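PDB 1NPE: nidogen from Mus musculus, which probably helps to tie basement-membrane components together, its six-bladed YWTD beta-propeller domain serving as a binding module for laminin. Local coordinates for residues L136-W141 and E149-D154; G126-P131 and N170-D175; L89-F94 and A106-T111; T53-P58 and S80-A85; P211-S216 and Y254-A259. All coordinates share one frame; numbering follows the deposited sequence.

Contact 1: L136-W141 and E149-D154; sequences LYWTDW and ETSHMD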
# COMPACT_ATOMS: atom_id res chain seq x y z
N LEU A 136 -18.29 -5.15 -4.07
CA LEU A 136 -16.98 -4.57 -3.81
C LEU A 136 -16.25 -5.47 -2.82
O LEU A 136 -16.85 -5.96 -1.86
CB LEU A 136 -17.17 -3.17 -3.20
CG LEU A 136 -15.95 -2.28 -2.96
CD1 LEU A 136 -15.23 -1.99 -4.28
CD2 LEU A 136 -16.39 -0.99 -2.32
N TYR A 137 -14.95 -5.68 -3.05
CA TYR A 137 -14.13 -6.52 -2.18
C TYR A 137 -12.77 -5.85 -1.89
O TYR A 137 -12.17 -5.25 -2.78
CB TYR A 137 -13.85 -7.88 -2.85
CG TYR A 137 -15.08 -8.63 -3.35
CD1 TYR A 137 -15.52 -8.49 -4.66
CD2 TYR A 137 -15.77 -9.50 -2.50
CE1 TYR A 137 -16.63 -9.19 -5.12
CE2 TYR A 137 -16.88 -10.21 -2.95
CZ TYR A 137 -17.30 -10.05 -4.27
OH TYR A 137 -18.41 -10.74 -4.71
N TRP A 138 -12.27 -5.99 -0.67
CA TRP A 138 -10.98 -5.40 -0.34
C TRP A 138 -10.24 -6.13 0.75
O TRP A 138 -10.82 -6.95 1.47
CB TRP A 138 -11.13 -3.92 0.05
CG TRP A 138 -11.87 -3.69 1.34
CD1 TRP A 138 -11.32 -3.57 2.59
CD2 TRP A 138 -13.27 -3.46 1.50
NE1 TRP A 138 -12.30 -3.28 3.51
CE2 TRP A 138 -13.50 -3.20 2.87
CE3 TRP A 138 -14.36 -3.44 0.62
CZ2 TRP A 138 -14.78 -2.92 3.38
CZ3 TRP A 138 -15.63 -3.17 1.12
CH2 TRP A 138 -15.83 -2.91 2.49
N THR A 139 -8.93 -5.87 0.85
CA THR A 139 -8.11 -6.47 1.89
C THR A 139 -7.63 -5.38 2.83
O THR A 139 -7.57 -4.20 2.45
CB THR A 139 -6.84 -7.16 1.32
OG1 THR A 139 -5.89 -6.17 0.89
CG2 THR A 139 -7.18 -8.07 0.17
N ASP A 140 -7.35 -5.76 4.06
CA ASP A 140 -6.84 -4.84 5.07
C ASP A 140 -5.78 -5.68 5.76
O ASP A 140 -6.10 -6.61 6.50
CB ASP A 140 -7.93 -4.41 6.06
CG ASP A 140 -7.45 -3.36 7.07
OD1 ASP A 140 -6.25 -3.30 7.38
OD2 ASP A 140 -8.29 -2.58 7.56
N TRP A 141 -4.52 -5.37 5.50
CA TRP A 141 -3.44 -6.15 6.10
C TRP A 141 -3.09 -5.84 7.55
O TRP A 141 -2.02 -6.21 8.02
CB TRP A 141 -2.20 -6.17 5.20
CG TRP A 141 -1.62 -4.85 4.89
CD1 TRP A 141 -1.93 -4.05 3.83
CD2 TRP A 141 -0.56 -4.19 5.60
NE1 TRP A 141 -1.12 -2.94 3.83
CE2 TRP A 141 -0.27 -3.00 4.90
CE3 TRP A 141 0.17 -4.50 6.75
CZ2 TRP A 141 0.73 -2.11 5.32
CZ3 TRP A 141 1.17 -3.61 7.17
CH2 TRP A 141 1.43 -2.43 6.45
N GLU A 149 -12.78 -8.12 3.16
CA GLU A 149 -14.16 -7.66 3.35
C GLU A 149 -14.88 -7.48 2.04
O GLU A 149 -14.27 -7.36 0.97
CB GLU A 149 -14.20 -6.33 4.10
CG GLU A 149 -13.69 -6.34 5.53
CD GLU A 149 -14.07 -5.08 6.29
OE1 GLU A 149 -15.22 -5.00 6.78
OE2 GLU A 149 -13.23 -4.16 6.39
N THR A 150 -16.21 -7.44 2.13
CA THR A 150 -17.04 -7.22 0.97
C THR A 150 -18.19 -6.30 1.34
O THR A 150 -18.51 -6.14 2.52
CB THR A 150 -17.61 -8.54 0.38
OG1 THR A 150 -18.27 -8.25 -0.86
CG2 THR A 150 -18.64 -9.15 1.31
N SER A 151 -18.76 -5.67 0.33
CA SER A 151 -19.91 -4.80 0.52
C SER A 151 -20.51 -4.57 -0.85
O SER A 151 -19.91 -4.96 -1.86
CB SER A 151 -19.50 -3.46 1.13
OG SER A 151 -19.00 -2.57 0.15
N HIS A 152 -21.70 -4.00 -0.88
CA HIS A 152 -22.33 -3.67 -2.16
C HIS A 152 -21.52 -2.46 -2.64
O HIS A 152 -20.91 -1.75 -1.84
CB HIS A 152 -23.79 -3.24 -1.96
CG HIS A 152 -24.75 -4.36 -1.68
ND1 HIS A 152 -26.05 -4.14 -1.28
CD2 HIS A 152 -24.61 -5.71 -1.79
CE1 HIS A 152 -26.68 -5.30 -1.17
NE2 HIS A 152 -25.82 -6.26 -1.47
N MET A 153 -21.49 -2.22 -3.95
CA MET A 153 -20.77 -1.07 -4.48
C MET A 153 -21.43 0.23 -4.04
O MET A 153 -20.77 1.28 -4.01
CB MET A 153 -20.67 -1.16 -6.00
CG MET A 153 -19.56 -2.10 -6.46
SD MET A 153 -19.64 -2.56 -8.18
CE MET A 153 -19.19 -1.05 -8.93
N ASP A 154 -22.70 0.15 -3.64
CA ASP A 154 -23.45 1.32 -3.18
C ASP A 154 -23.16 1.71 -1.73
O ASP A 154 -23.68 2.71 -1.22
CB ASP A 154 -24.97 1.14 -3.40
CG ASP A 154 -25.56 -0.05 -2.64
OD1 ASP A 154 -25.12 -0.34 -1.51
OD2 ASP A 154 -26.49 -0.69 -3.16
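L136 O is gripped by two donors from residues 149-154: the backbone S151 N at 2.9 Å and the hydroxyl T150 OG1, also 2.9 Å from L136 O. The hydroxyl owes its place to a first torsion that sets T150 OG1 anti to its own backbone N (chi1 -172°), and it reaches the oxygen tilted 34° from the carbonyl plane. From there T150 OG1 also touches the Y137 ring, 3.2 Å from Y137 CE2, the two side chains lying side by side and pointing the same way. L136 N returns a short bond of 2.7 Å to S151 O. These are the two middle strands of a four-stranded antiparallel propeller blade, and Y137 to D140 spell the YWTD signature that names the repeat. On the face shared by L136 and W138, E149 CB lies over the indole, 3.4 Å from W138 CE2, in a CH-pi contact. S151 OG comes instead to the ring edge, 3.6 Å from W138 CZ3. W138 NE1 adds a weak, bent bond to E149 OE2 (3.2 Å, 130° at the hydrogen); the stronger partner of that carboxylate is R158, in a salt bridge. An alanine in place of W138 would probably open a gap beside E149 CB and S151 OG and leave the carboxylate without its indole donor. Past the strand end, M153 CG packs 4.2 Å from L136 CB.

Contact 2: G126-P131 and N170-D175; sequences GIVTDP and NGLTFD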
# COMPACT_ATOMS: atom_id res chain seq x y z
N GLY A 126 -5.58 -3.92 -1.21
CA GLY A 126 -6.21 -4.48 -2.39
C GLY A 126 -7.69 -4.18 -2.44
O GLY A 126 -8.37 -4.17 -1.42
N ILE A 127 -8.20 -3.90 -3.64
CA ILE A 127 -9.62 -3.63 -3.83
C ILE A 127 -10.04 -3.92 -5.27
O ILE A 127 -9.34 -3.57 -6.22
CB ILE A 127 -10.01 -2.18 -3.42
CG1 ILE A 127 -11.53 -2.02 -3.47
CG2 ILE A 127 -9.36 -1.17 -4.35
CD1 ILE A 127 -12.02 -0.67 -2.96
N VAL A 128 -11.16 -4.62 -5.42
CA VAL A 128 -11.68 -4.97 -6.74
C VAL A 128 -13.20 -4.87 -6.77
O VAL A 128 -13.86 -4.90 -5.73
CB VAL A 128 -11.31 -6.43 -7.14
CG1 VAL A 128 -9.82 -6.56 -7.38
CG2 VAL A 128 -11.76 -7.41 -6.06
N THR A 129 -13.74 -4.77 -7.98
CA THR A 129 -15.18 -4.68 -8.18
C THR A 129 -15.66 -5.83 -9.06
O THR A 129 -14.87 -6.50 -9.72
CB THR A 129 -15.59 -3.41 -8.94
OG1 THR A 129 -14.79 -3.29 -10.12
CG2 THR A 129 -15.46 -2.17 -8.08
N ASP A 130 -16.97 -6.02 -9.05
CA ASP A 130 -17.67 -7.00 -9.87
C ASP A 130 -18.91 -6.18 -10.25
O ASP A 130 -19.99 -6.38 -9.72
CB ASP A 130 -18.08 -8.24 -9.06
CG ASP A 130 -18.80 -9.29 -9.90
OD1 ASP A 130 -18.75 -9.22 -11.15
OD2 ASP A 130 -19.43 -10.19 -9.30
N PRO A 131 -18.73 -5.19 -11.15
CA PRO A 131 -19.79 -4.30 -11.61
C PRO A 131 -21.11 -4.93 -12.00
O PRO A 131 -22.17 -4.37 -11.70
CB PRO A 131 -19.13 -3.57 -12.78
CG PRO A 131 -17.68 -3.51 -12.34
CD PRO A 131 -17.47 -4.91 -11.86
N ASN A 170 -2.23 -8.76 0.80
CA ASN A 170 -1.88 -7.56 0.05
C ASN A 170 -2.73 -7.22 -1.16
O ASN A 170 -2.94 -6.06 -1.47
CB ASN A 170 -0.40 -7.59 -0.31
CG ASN A 170 0.50 -7.33 0.88
OD1 ASN A 170 0.15 -6.56 1.79
ND2 ASN A 170 1.67 -7.96 0.89
N GLY A 171 -3.19 -8.23 -1.88
CA GLY A 171 -4.00 -7.98 -3.04
C GLY A 171 -5.03 -9.07 -3.25
O GLY A 171 -4.91 -10.17 -2.72
N LEU A 172 -6.10 -8.73 -3.96
CA LEU A 172 -7.12 -9.72 -4.26
C LEU A 172 -7.67 -9.52 -5.66
O LEU A 172 -7.44 -8.49 -6.30
CB LEU A 172 -8.24 -9.73 -3.21
CG LEU A 172 -9.39 -8.73 -3.24
CD1 LEU A 172 -10.16 -8.91 -1.95
CD2 LEU A 172 -8.88 -7.31 -3.37
N THR A 173 -8.38 -10.52 -6.15
CA THR A 173 -8.92 -10.42 -7.49
C THR A 173 -10.19 -11.25 -7.58
O THR A 173 -10.38 -12.18 -6.80
CB THR A 173 -7.86 -10.89 -8.54
OG1 THR A 173 -8.36 -10.65 -9.87
CG2 THR A 173 -7.51 -12.37 -8.37
N PHE A 174 -11.10 -10.86 -8.46
CA PHE A 174 -12.35 -11.58 -8.61
C PHE A 174 -12.60 -12.03 -10.03
O PHE A 174 -12.47 -11.24 -10.97
CB PHE A 174 -13.53 -10.72 -8.13
CG PHE A 174 -14.84 -11.47 -8.08
CD1 PHE A 174 -15.17 -12.24 -6.97
CD2 PHE A 174 -15.74 -11.39 -9.14
CE1 PHE A 174 -16.38 -12.93 -6.92
CE2 PHE A 174 -16.95 -12.08 -9.09
CZ PHE A 174 -17.28 -12.85 -7.98
N ASP A 175 -12.94 -13.30 -10.19
CA ASP A 175 -13.23 -13.87 -11.50
C ASP A 175 -14.73 -14.17 -11.57
O ASP A 175 -15.22 -15.09 -10.92
CB ASP A 175 -12.43 -15.16 -11.72
CG ASP A 175 -12.54 -15.67 -13.14
OD1 ASP A 175 -13.37 -16.57 -13.39
OD2 ASP A 175 -11.79 -15.17 -14.00
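From G126 and G171 onward two strands run nearly parallel: the segments 126-130 and 170-175 are 12° apart, with axes 5.4 Å from each other at closest approach, and no clear hydrogen bond joins them. They are the innermost strands of successive blades of the beta-propeller, so this is a seam between sheets rather than a continuation of one. The two glycines make the narrow end of the seam, G126 CA standing 4.2 Å from G171 CA; a CB on G126 would collide with G171 CA. Further along, side chains make the contact. V128 points toward the other strand and divides its branches, CG1 resting 3.2 Å from L172 O and CG2 3.9 Å from L172 CG. L172 starts off to one side, but its CG sits between the backbone N and the carbonyl carbon (chi1 82°), which carries it across to V128, and its CD2 ends 3.5 Å from I127 N. The F174 ring is further held by Y137, whose ring lies nearly parallel to it, while T173 on the far side of its strand bonds through OG1 to S216 OG of the following blade. At the far end of the pair, D130 OD1 forms a salt bridge with R133, and the carboxylate, turned 36° from the plane of the F174 ring, brings D130 OD2 to 3.1 Å from F174 CE2.

Contact 3: L89-F94 and A106-T111; sequences LGRTIF and AKMDGT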
# COMPACT_ATOMS: atom_id res chain seq x y z
N LEU A 89 -19.57 0.28 -15.67
CA LEU A 89 -20.97 0.51 -16.04
C LEU A 89 -21.46 1.85 -15.51
O LEU A 89 -21.90 2.71 -16.28
CB LEU A 89 -21.86 -0.61 -15.50
CG LEU A 89 -21.56 -1.99 -16.12
CD1 LEU A 89 -22.39 -3.05 -15.42
CD2 LEU A 89 -21.84 -1.96 -17.63
N GLY A 90 -21.33 2.03 -14.19
CA GLY A 90 -21.75 3.27 -13.55
C GLY A 90 -20.78 4.42 -13.76
O GLY A 90 -21.10 5.57 -13.44
N ARG A 91 -19.60 4.12 -14.30
CA ARG A 91 -18.57 5.13 -14.58
C ARG A 91 -17.95 5.75 -13.32
O ARG A 91 -17.88 6.97 -13.20
CB ARG A 91 -19.13 6.25 -15.47
CG ARG A 91 -19.73 5.81 -16.80
CD ARG A 91 -18.66 5.59 -17.87
NE ARG A 91 -18.04 4.28 -17.76
CZ ARG A 91 -16.87 3.95 -18.30
NH1 ARG A 91 -16.16 4.84 -18.99
NH2 ARG A 91 -16.41 2.72 -18.15
N THR A 92 -17.51 4.91 -12.38
CA THR A 92 -16.89 5.42 -11.16
C THR A 92 -15.65 4.64 -10.74
O THR A 92 -15.41 3.54 -11.21
CB THR A 92 -17.89 5.42 -9.97
OG1 THR A 92 -18.40 4.10 -9.77
CG2 THR A 92 -19.03 6.38 -10.23
N ILE A 93 -14.85 5.25 -9.87
CA ILE A 93 -13.64 4.63 -9.35
C ILE A 93 -13.78 4.43 -7.84
O ILE A 93 -14.60 5.08 -7.19
CB ILE A 93 -12.38 5.49 -9.63
CG1 ILE A 93 -12.45 6.82 -8.87
CG2 ILE A 93 -12.25 5.78 -11.11
CD1 ILE A 93 -11.17 7.63 -8.95
N PHE A 94 -13.00 3.49 -7.30
CA PHE A 94 -12.98 3.18 -5.88
C PHE A 94 -11.51 3.06 -5.51
O PHE A 94 -10.71 2.59 -6.32
CB PHE A 94 -13.64 1.83 -5.57
CG PHE A 94 -15.12 1.77 -5.84
CD1 PHE A 94 -16.03 1.86 -4.79
CD2 PHE A 94 -15.60 1.56 -7.13
CE1 PHE A 94 -17.41 1.72 -5.03
CE2 PHE A 94 -16.97 1.42 -7.37
CZ PHE A 94 -17.87 1.50 -6.31
N ALA A 106 -15.62 7.86 -6.51
CA ALA A 106 -15.75 9.12 -7.25
C ALA A 106 -15.99 8.85 -8.73
O ALA A 106 -15.86 7.72 -9.19
CB ALA A 106 -14.48 9.96 -7.07
N LYS A 107 -16.35 9.90 -9.47
CA LYS A 107 -16.58 9.77 -10.91
C LYS A 107 -15.25 9.49 -11.61
O LYS A 107 -14.19 9.75 -11.04
CB LYS A 107 -17.18 11.06 -11.46
CG LYS A 107 -18.60 11.33 -11.00
CD LYS A 107 -19.13 12.66 -11.52
CE LYS A 107 -19.23 12.69 -13.04
NZ LYS A 107 -19.93 13.92 -13.50
N MET A 108 -15.31 8.98 -12.83
CA MET A 108 -14.10 8.67 -13.60
C MET A 108 -13.12 9.84 -13.66
O MET A 108 -11.91 9.64 -13.63
CB MET A 108 -14.45 8.24 -15.02
CG MET A 108 -15.38 7.05 -15.13
SD MET A 108 -14.63 5.51 -14.62
CE MET A 108 -14.45 4.68 -16.13
N ASP A 109 -13.64 11.07 -13.76
CA ASP A 109 -12.78 12.25 -13.83
C ASP A 109 -12.33 12.76 -12.46
O ASP A 109 -11.72 13.83 -12.35
CB ASP A 109 -13.43 13.38 -14.65
CG ASP A 109 -14.75 13.89 -14.05
OD1 ASP A 109 -15.08 13.57 -12.88
OD2 ASP A 109 -15.45 14.63 -14.76
N GLY A 110 -12.65 12.01 -11.41
CA GLY A 110 -12.26 12.38 -10.06
C GLY A 110 -13.18 13.32 -9.29
O GLY A 110 -12.89 13.65 -8.14
N THR A 111 -14.28 13.76 -9.91
CA THR A 111 -15.20 14.66 -9.21
C THR A 111 -16.26 13.92 -8.40
O THR A 111 -16.45 12.72 -8.55
CB THR A 111 -15.93 15.63 -10.18
OG1 THR A 111 -16.75 14.89 -11.08
CG2 THR A 111 -14.92 16.47 -10.96
O HOH W 1 -17.96 9.39 -14.32
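I93 and A106 make the tight part of this contact, a hydrogen-bonded antiparallel pair in which I93 N bonds to A106 O at 2.8 Å and A106 N returns a bond to I93 O at 3.0 Å. On the face they share, I93 CG1 meets A106 CB at 4.1 Å, and M108, buried, adds its sulphur beside I93 CG2. Packing stays close where M108 bends back toward R91: its methyl M108 CE lies over one face of the guanidinium, 3.3 Å from R91 CZ. That charged group is held by a salt bridge to D44. The paired residues belong to the middle hairpin of a propeller blade, at the end of the sheet where strand 102-107 leaves through a type I turn from K107 to G110; at the start of the partner strand, R91 and T92 form a G1 beta bulge opposite D87. Here the pairing slackens. M108 N reaches R91 O only at 3.3 Å, from 40° above the carbonyl plane, and a water joins the same two groups, donating to R91 O at 2.7 Å and accepting from M108 N. K107 and T111 are exposed on this side, while D109 OD1 accepts from T111 N, an Asx turn, and also from T111 OG1.

Contact 4: T53-P58 and S80-A85; sequences TDISEP and SPEGIA
The carbonyl group of P81 is met from above its plane by T53 OG1, which bonds to P81 O at 2.9 Å from 59° out of that plane, while I55 CG2 stands 3.5 Å from P81 O. The P81 ring is bordered along its outer atoms: T53 CB is 3.7 Å from P81 CB, D54 O is 3.7 Å from P81 CG, and P58 CB is 4.0 Å from P81 CD. The contact joins two neighbouring blades of the beta-propeller, strand 49-54 being the second of its blade and strand 81-87 the innermost of the next. T53 OG1 stands between the backbone N and the carbonyl carbon (chi1 68°), and T53 CG2, anti to the carbonyl carbon, lies 3.8 Å from I84 CB. An alanine in place of T53 would probably leave P81 O without its hydroxyl donor, G40 N without this hydroxyl, and a gap beside I84. E82 OE1 pairs with R125, and E82 OE2 with S98 OG, S98 being a residue of the cadmium site. E82 OE2 also accepts from S80 OG at 2.8 Å through its anti lone pair, and S80 OG lies 3.6 Å from I55 CG2.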
# COMPACT_ATOMS: atom_id res chain seq x y z
N THR A 53 -2.66 4.79 -8.85
CA THR A 53 -2.52 5.56 -7.63
C THR A 53 -1.02 5.80 -7.45
O THR A 53 -0.20 4.93 -7.77
CB THR A 53 -3.06 4.83 -6.38
OG1 THR A 53 -2.24 3.70 -6.08
CG2 THR A 53 -4.50 4.40 -6.60
N ASP A 54 -0.69 6.99 -6.97
CA ASP A 54 0.69 7.39 -6.74
C ASP A 54 0.83 7.84 -5.29
O ASP A 54 0.11 8.74 -4.85
CB ASP A 54 1.03 8.54 -7.70
CG ASP A 54 2.22 9.34 -7.23
OD1 ASP A 54 2.11 10.59 -7.19
OD2 ASP A 54 3.26 8.74 -6.91
N ILE A 55 1.73 7.20 -4.55
CA ILE A 55 1.95 7.55 -3.14
C ILE A 55 3.00 8.63 -2.94
O ILE A 55 3.25 9.05 -1.81
CB ILE A 55 2.40 6.33 -2.32
CG1 ILE A 55 3.64 5.70 -2.97
CG2 ILE A 55 1.26 5.35 -2.16
CD1 ILE A 55 4.36 4.73 -2.08
N SER A 56 3.63 9.06 -4.03
CA SER A 56 4.68 10.07 -3.99
C SER A 56 4.16 11.51 -3.82
O SER A 56 4.57 12.22 -2.90
CB SER A 56 5.56 9.96 -5.24
OG SER A 56 6.60 10.92 -5.24
N GLU A 57 3.25 11.93 -4.70
CA GLU A 57 2.71 13.29 -4.64
C GLU A 57 1.87 13.60 -3.40
O GLU A 57 2.10 14.62 -2.75
CB GLU A 57 1.95 13.63 -5.93
CG GLU A 57 1.53 15.09 -6.02
CD GLU A 57 0.91 15.46 -7.35
OE1 GLU A 57 0.99 14.66 -8.30
OE2 GLU A 57 0.35 16.57 -7.46
N PRO A 58 0.83 12.79 -3.09
CA PRO A 58 0.31 11.59 -3.76
C PRO A 58 -0.77 11.98 -4.77
O PRO A 58 -1.21 13.13 -4.81
CB PRO A 58 -0.30 10.81 -2.59
CG PRO A 58 -0.85 11.88 -1.74
CD PRO A 58 0.28 12.89 -1.73
N SER A 80 -2.46 7.88 1.43
CA SER A 80 -1.66 6.85 0.77
C SER A 80 -2.55 5.90 -0.05
O SER A 80 -2.88 4.80 0.39
CB SER A 80 -0.87 6.06 1.81
OG SER A 80 0.05 5.17 1.20
N PRO A 81 -2.94 6.32 -1.27
CA PRO A 81 -3.78 5.49 -2.15
C PRO A 81 -2.97 4.31 -2.67
O PRO A 81 -1.96 4.49 -3.34
CB PRO A 81 -4.20 6.47 -3.25
CG PRO A 81 -3.01 7.38 -3.35
CD PRO A 81 -2.59 7.60 -1.90
N GLU A 82 -3.41 3.09 -2.36
CA GLU A 82 -2.67 1.91 -2.76
C GLU A 82 -3.40 0.85 -3.56
O GLU A 82 -2.82 -0.18 -3.89
CB GLU A 82 -2.06 1.27 -1.52
CG GLU A 82 -1.03 2.14 -0.83
CD GLU A 82 -0.59 1.56 0.47
OE1 GLU A 82 -0.51 0.32 0.59
OE2 GLU A 82 -0.31 2.35 1.39
N GLY A 83 -4.67 1.09 -3.83
CA GLY A 83 -5.47 0.16 -4.59
C GLY A 83 -6.58 0.96 -5.24
O GLY A 83 -7.08 1.91 -4.65
N ILE A 84 -6.93 0.61 -6.47
CA ILE A 84 -7.98 1.30 -7.18
C ILE A 84 -8.76 0.31 -8.05
O ILE A 84 -8.16 -0.57 -8.67
CB ILE A 84 -7.41 2.48 -8.03
CG1 ILE A 84 -8.52 3.22 -8.76
CG2 ILE A 84 -6.33 1.99 -9.00
CD1 ILE A 84 -8.08 4.55 -9.36
N ALA A 85 -10.09 0.41 -8.00
CA ALA A 85 -10.99 -0.46 -8.76
C ALA A 85 -12.02 0.40 -9.48
O ALA A 85 -12.31 1.52 -9.06
CB ALA A 85 -11.68 -1.44 -7.84

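Contact 5: P211-S216 and Y254-A259; sequences PFAVTS and YGITIA
Y254 opens the contact by setting the edge of its ring against the face of F212, a T-shaped pair with planes at 82° and centroids 5.6 Å apart. Y254 CD1 hangs over the centre of the F212 ring; F212 CG, anti to the backbone N (chi1 176°), starts that ring off toward the other strand. The backbone of Y254 comes closer still: its carbonyl carbon lies 3.5 Å from F212 CD2, and Y254 O is 3.5 Å from A213 CB. That oxygen accepts from T224 OG1, a hydroxyl that also bonds to A213 N. G255 follows, its CA 3.7 Å from A213 CB. I256 lies in strand 256-259, which completes the blade of the N-terminal strands 2-8, 11-17 and 28-33, the closure by which the propeller joins its two chain ends in one sheet. I256 CG2 reaches the backbone at V214 N (3.7 Å) and touches T215 CG2 at 3.9 Å, the I256 and T215 side chains crossing at about a right angle. T257 points its side chain away, and I258 comes back across, CG1 lying 3.7 Å from T215 CG2 and CD1 3.5 Å from S216 O. With no direct hydrogen bond between the segments, whose strands run 22° apart, the blades meet mainly by van der Waals packing and one aromatic pair, with T224 OG1 bridging the two backbones.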
# COMPACT_ATOMS: atom_id res chain seq x y z
N PRO A 211 4.19 -11.91 -2.15
CA PRO A 211 3.21 -11.34 -3.08
C PRO A 211 2.76 -9.96 -2.64
O PRO A 211 2.55 -9.72 -1.45
CB PRO A 211 2.02 -12.30 -2.97
CG PRO A 211 2.55 -13.51 -2.33
CD PRO A 211 3.59 -13.02 -1.39
N PHE A 212 2.61 -9.06 -3.61
CA PHE A 212 2.12 -7.72 -3.33
C PHE A 212 0.75 -7.47 -3.96
O PHE A 212 -0.15 -6.95 -3.31
CB PHE A 212 3.08 -6.64 -3.81
CG PHE A 212 2.55 -5.26 -3.60
CD1 PHE A 212 2.63 -4.65 -2.35
CD2 PHE A 212 1.86 -4.60 -4.63
CE1 PHE A 212 2.04 -3.41 -2.12
CE2 PHE A 212 1.27 -3.36 -4.40
CZ PHE A 212 1.36 -2.77 -3.14
N ALA A 213 0.63 -7.77 -5.25
CA ALA A 213 -0.63 -7.56 -5.96
C ALA A 213 -0.94 -8.75 -6.84
O ALA A 213 -0.05 -9.54 -7.17
CB ALA A 213 -0.57 -6.30 -6.79
N VAL A 214 -2.20 -8.86 -7.24
CA VAL A 214 -2.61 -9.97 -8.07
C VAL A 214 -3.78 -9.57 -8.94
O VAL A 214 -4.54 -8.65 -8.61
CB VAL A 214 -3.02 -11.18 -7.20
CG1 VAL A 214 -4.32 -10.87 -6.43
CG2 VAL A 214 -3.17 -12.43 -8.05
N THR A 215 -3.89 -10.25 -10.07
CA THR A 215 -4.97 -10.04 -11.02
C THR A 215 -5.21 -11.40 -11.66
O THR A 215 -4.38 -12.31 -11.53
CB THR A 215 -4.61 -8.97 -12.10
OG1 THR A 215 -5.78 -8.68 -12.88
CG2 THR A 215 -3.51 -9.46 -13.03
N SER A 216 -6.35 -11.57 -12.30
CA SER A 216 -6.65 -12.85 -12.91
C SER A 216 -7.12 -12.77 -14.35
O SER A 216 -7.61 -11.74 -14.82
CB SER A 216 -7.68 -13.62 -12.07
OG SER A 216 -8.91 -12.92 -11.95
N TYR A 254 4.93 -3.35 -8.15
CA TYR A 254 3.74 -3.05 -7.37
C TYR A 254 2.44 -3.61 -7.96
O TYR A 254 2.33 -4.82 -8.17
CB TYR A 254 3.65 -1.55 -7.08
CG TYR A 254 4.83 -1.07 -6.25
CD1 TYR A 254 4.99 -1.49 -4.93
CD2 TYR A 254 5.81 -0.24 -6.80
CE1 TYR A 254 6.10 -1.11 -4.18
CE2 TYR A 254 6.93 0.15 -6.06
CZ TYR A 254 7.07 -0.29 -4.75
OH TYR A 254 8.19 0.04 -4.02
N GLY A 255 1.46 -2.75 -8.20
CA GLY A 255 0.19 -3.19 -8.74
C GLY A 255 0.26 -3.89 -10.09
O GLY A 255 1.22 -3.73 -10.84
N ILE A 256 -0.78 -4.65 -10.39
CA ILE A 256 -0.85 -5.40 -11.63
C ILE A 256 -2.31 -5.50 -12.06
O ILE A 256 -3.21 -5.70 -11.24
CB ILE A 256 -0.23 -6.81 -11.47
CG1 ILE A 256 -0.07 -7.50 -12.82
CG2 ILE A 256 -1.06 -7.66 -10.53
CD1 ILE A 256 0.78 -8.75 -12.75
N THR A 257 -2.55 -5.35 -13.36
CA THR A 257 -3.90 -5.43 -13.90
C THR A 257 -3.85 -5.94 -15.34
O THR A 257 -2.79 -5.94 -15.98
CB THR A 257 -4.60 -4.05 -13.83
OG1 THR A 257 -5.97 -4.18 -14.20
CG2 THR A 257 -3.92 -3.04 -14.75
N ILE A 258 -4.98 -6.41 -15.84
CA ILE A 258 -5.05 -6.92 -17.20
C ILE A 258 -5.90 -6.04 -18.10
O ILE A 258 -7.04 -5.72 -17.79
CB ILE A 258 -5.56 -8.37 -17.22
CG1 ILE A 258 -4.51 -9.28 -16.59
CG2 ILE A 258 -5.84 -8.83 -18.65
CD1 ILE A 258 -4.84 -10.74 -16.66
N ALA A 259 -5.31 -5.63 -19.22
CA ALA A 259 -6.00 -4.80 -20.20
C ALA A 259 -6.75 -5.68 -21.18
O ALA A 259 -6.16 -6.23 -22.11
CB ALA A 259 -5.00 -3.92 -20.94

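Overall arrangement
The five contacts sample the two kinds of junction in a six-bladed propeller. Contacts 1 and 3 lie within blades, pairing strands 135-140 with 147-152 and 92-97 with 102-107; contacts 2, 4 and 5 join adjacent blades. Along the chain contact 4 closes first, then contact 3; contact 2 spans contact 1; contact 5 comes last. Contacts 1 and 2 share one sheet, their centres 8 Å apart, and contacts 3 and 4 share another, 16 Å apart, through F94 N and A85 O. Contact 2 meets contact 5, about 10 Å centre to centre, through N170 ND2 and P211 O. Contact 5 packs strand 211-217 against the blade that strand 256-259 completes with the N-terminal strands, closing the ring.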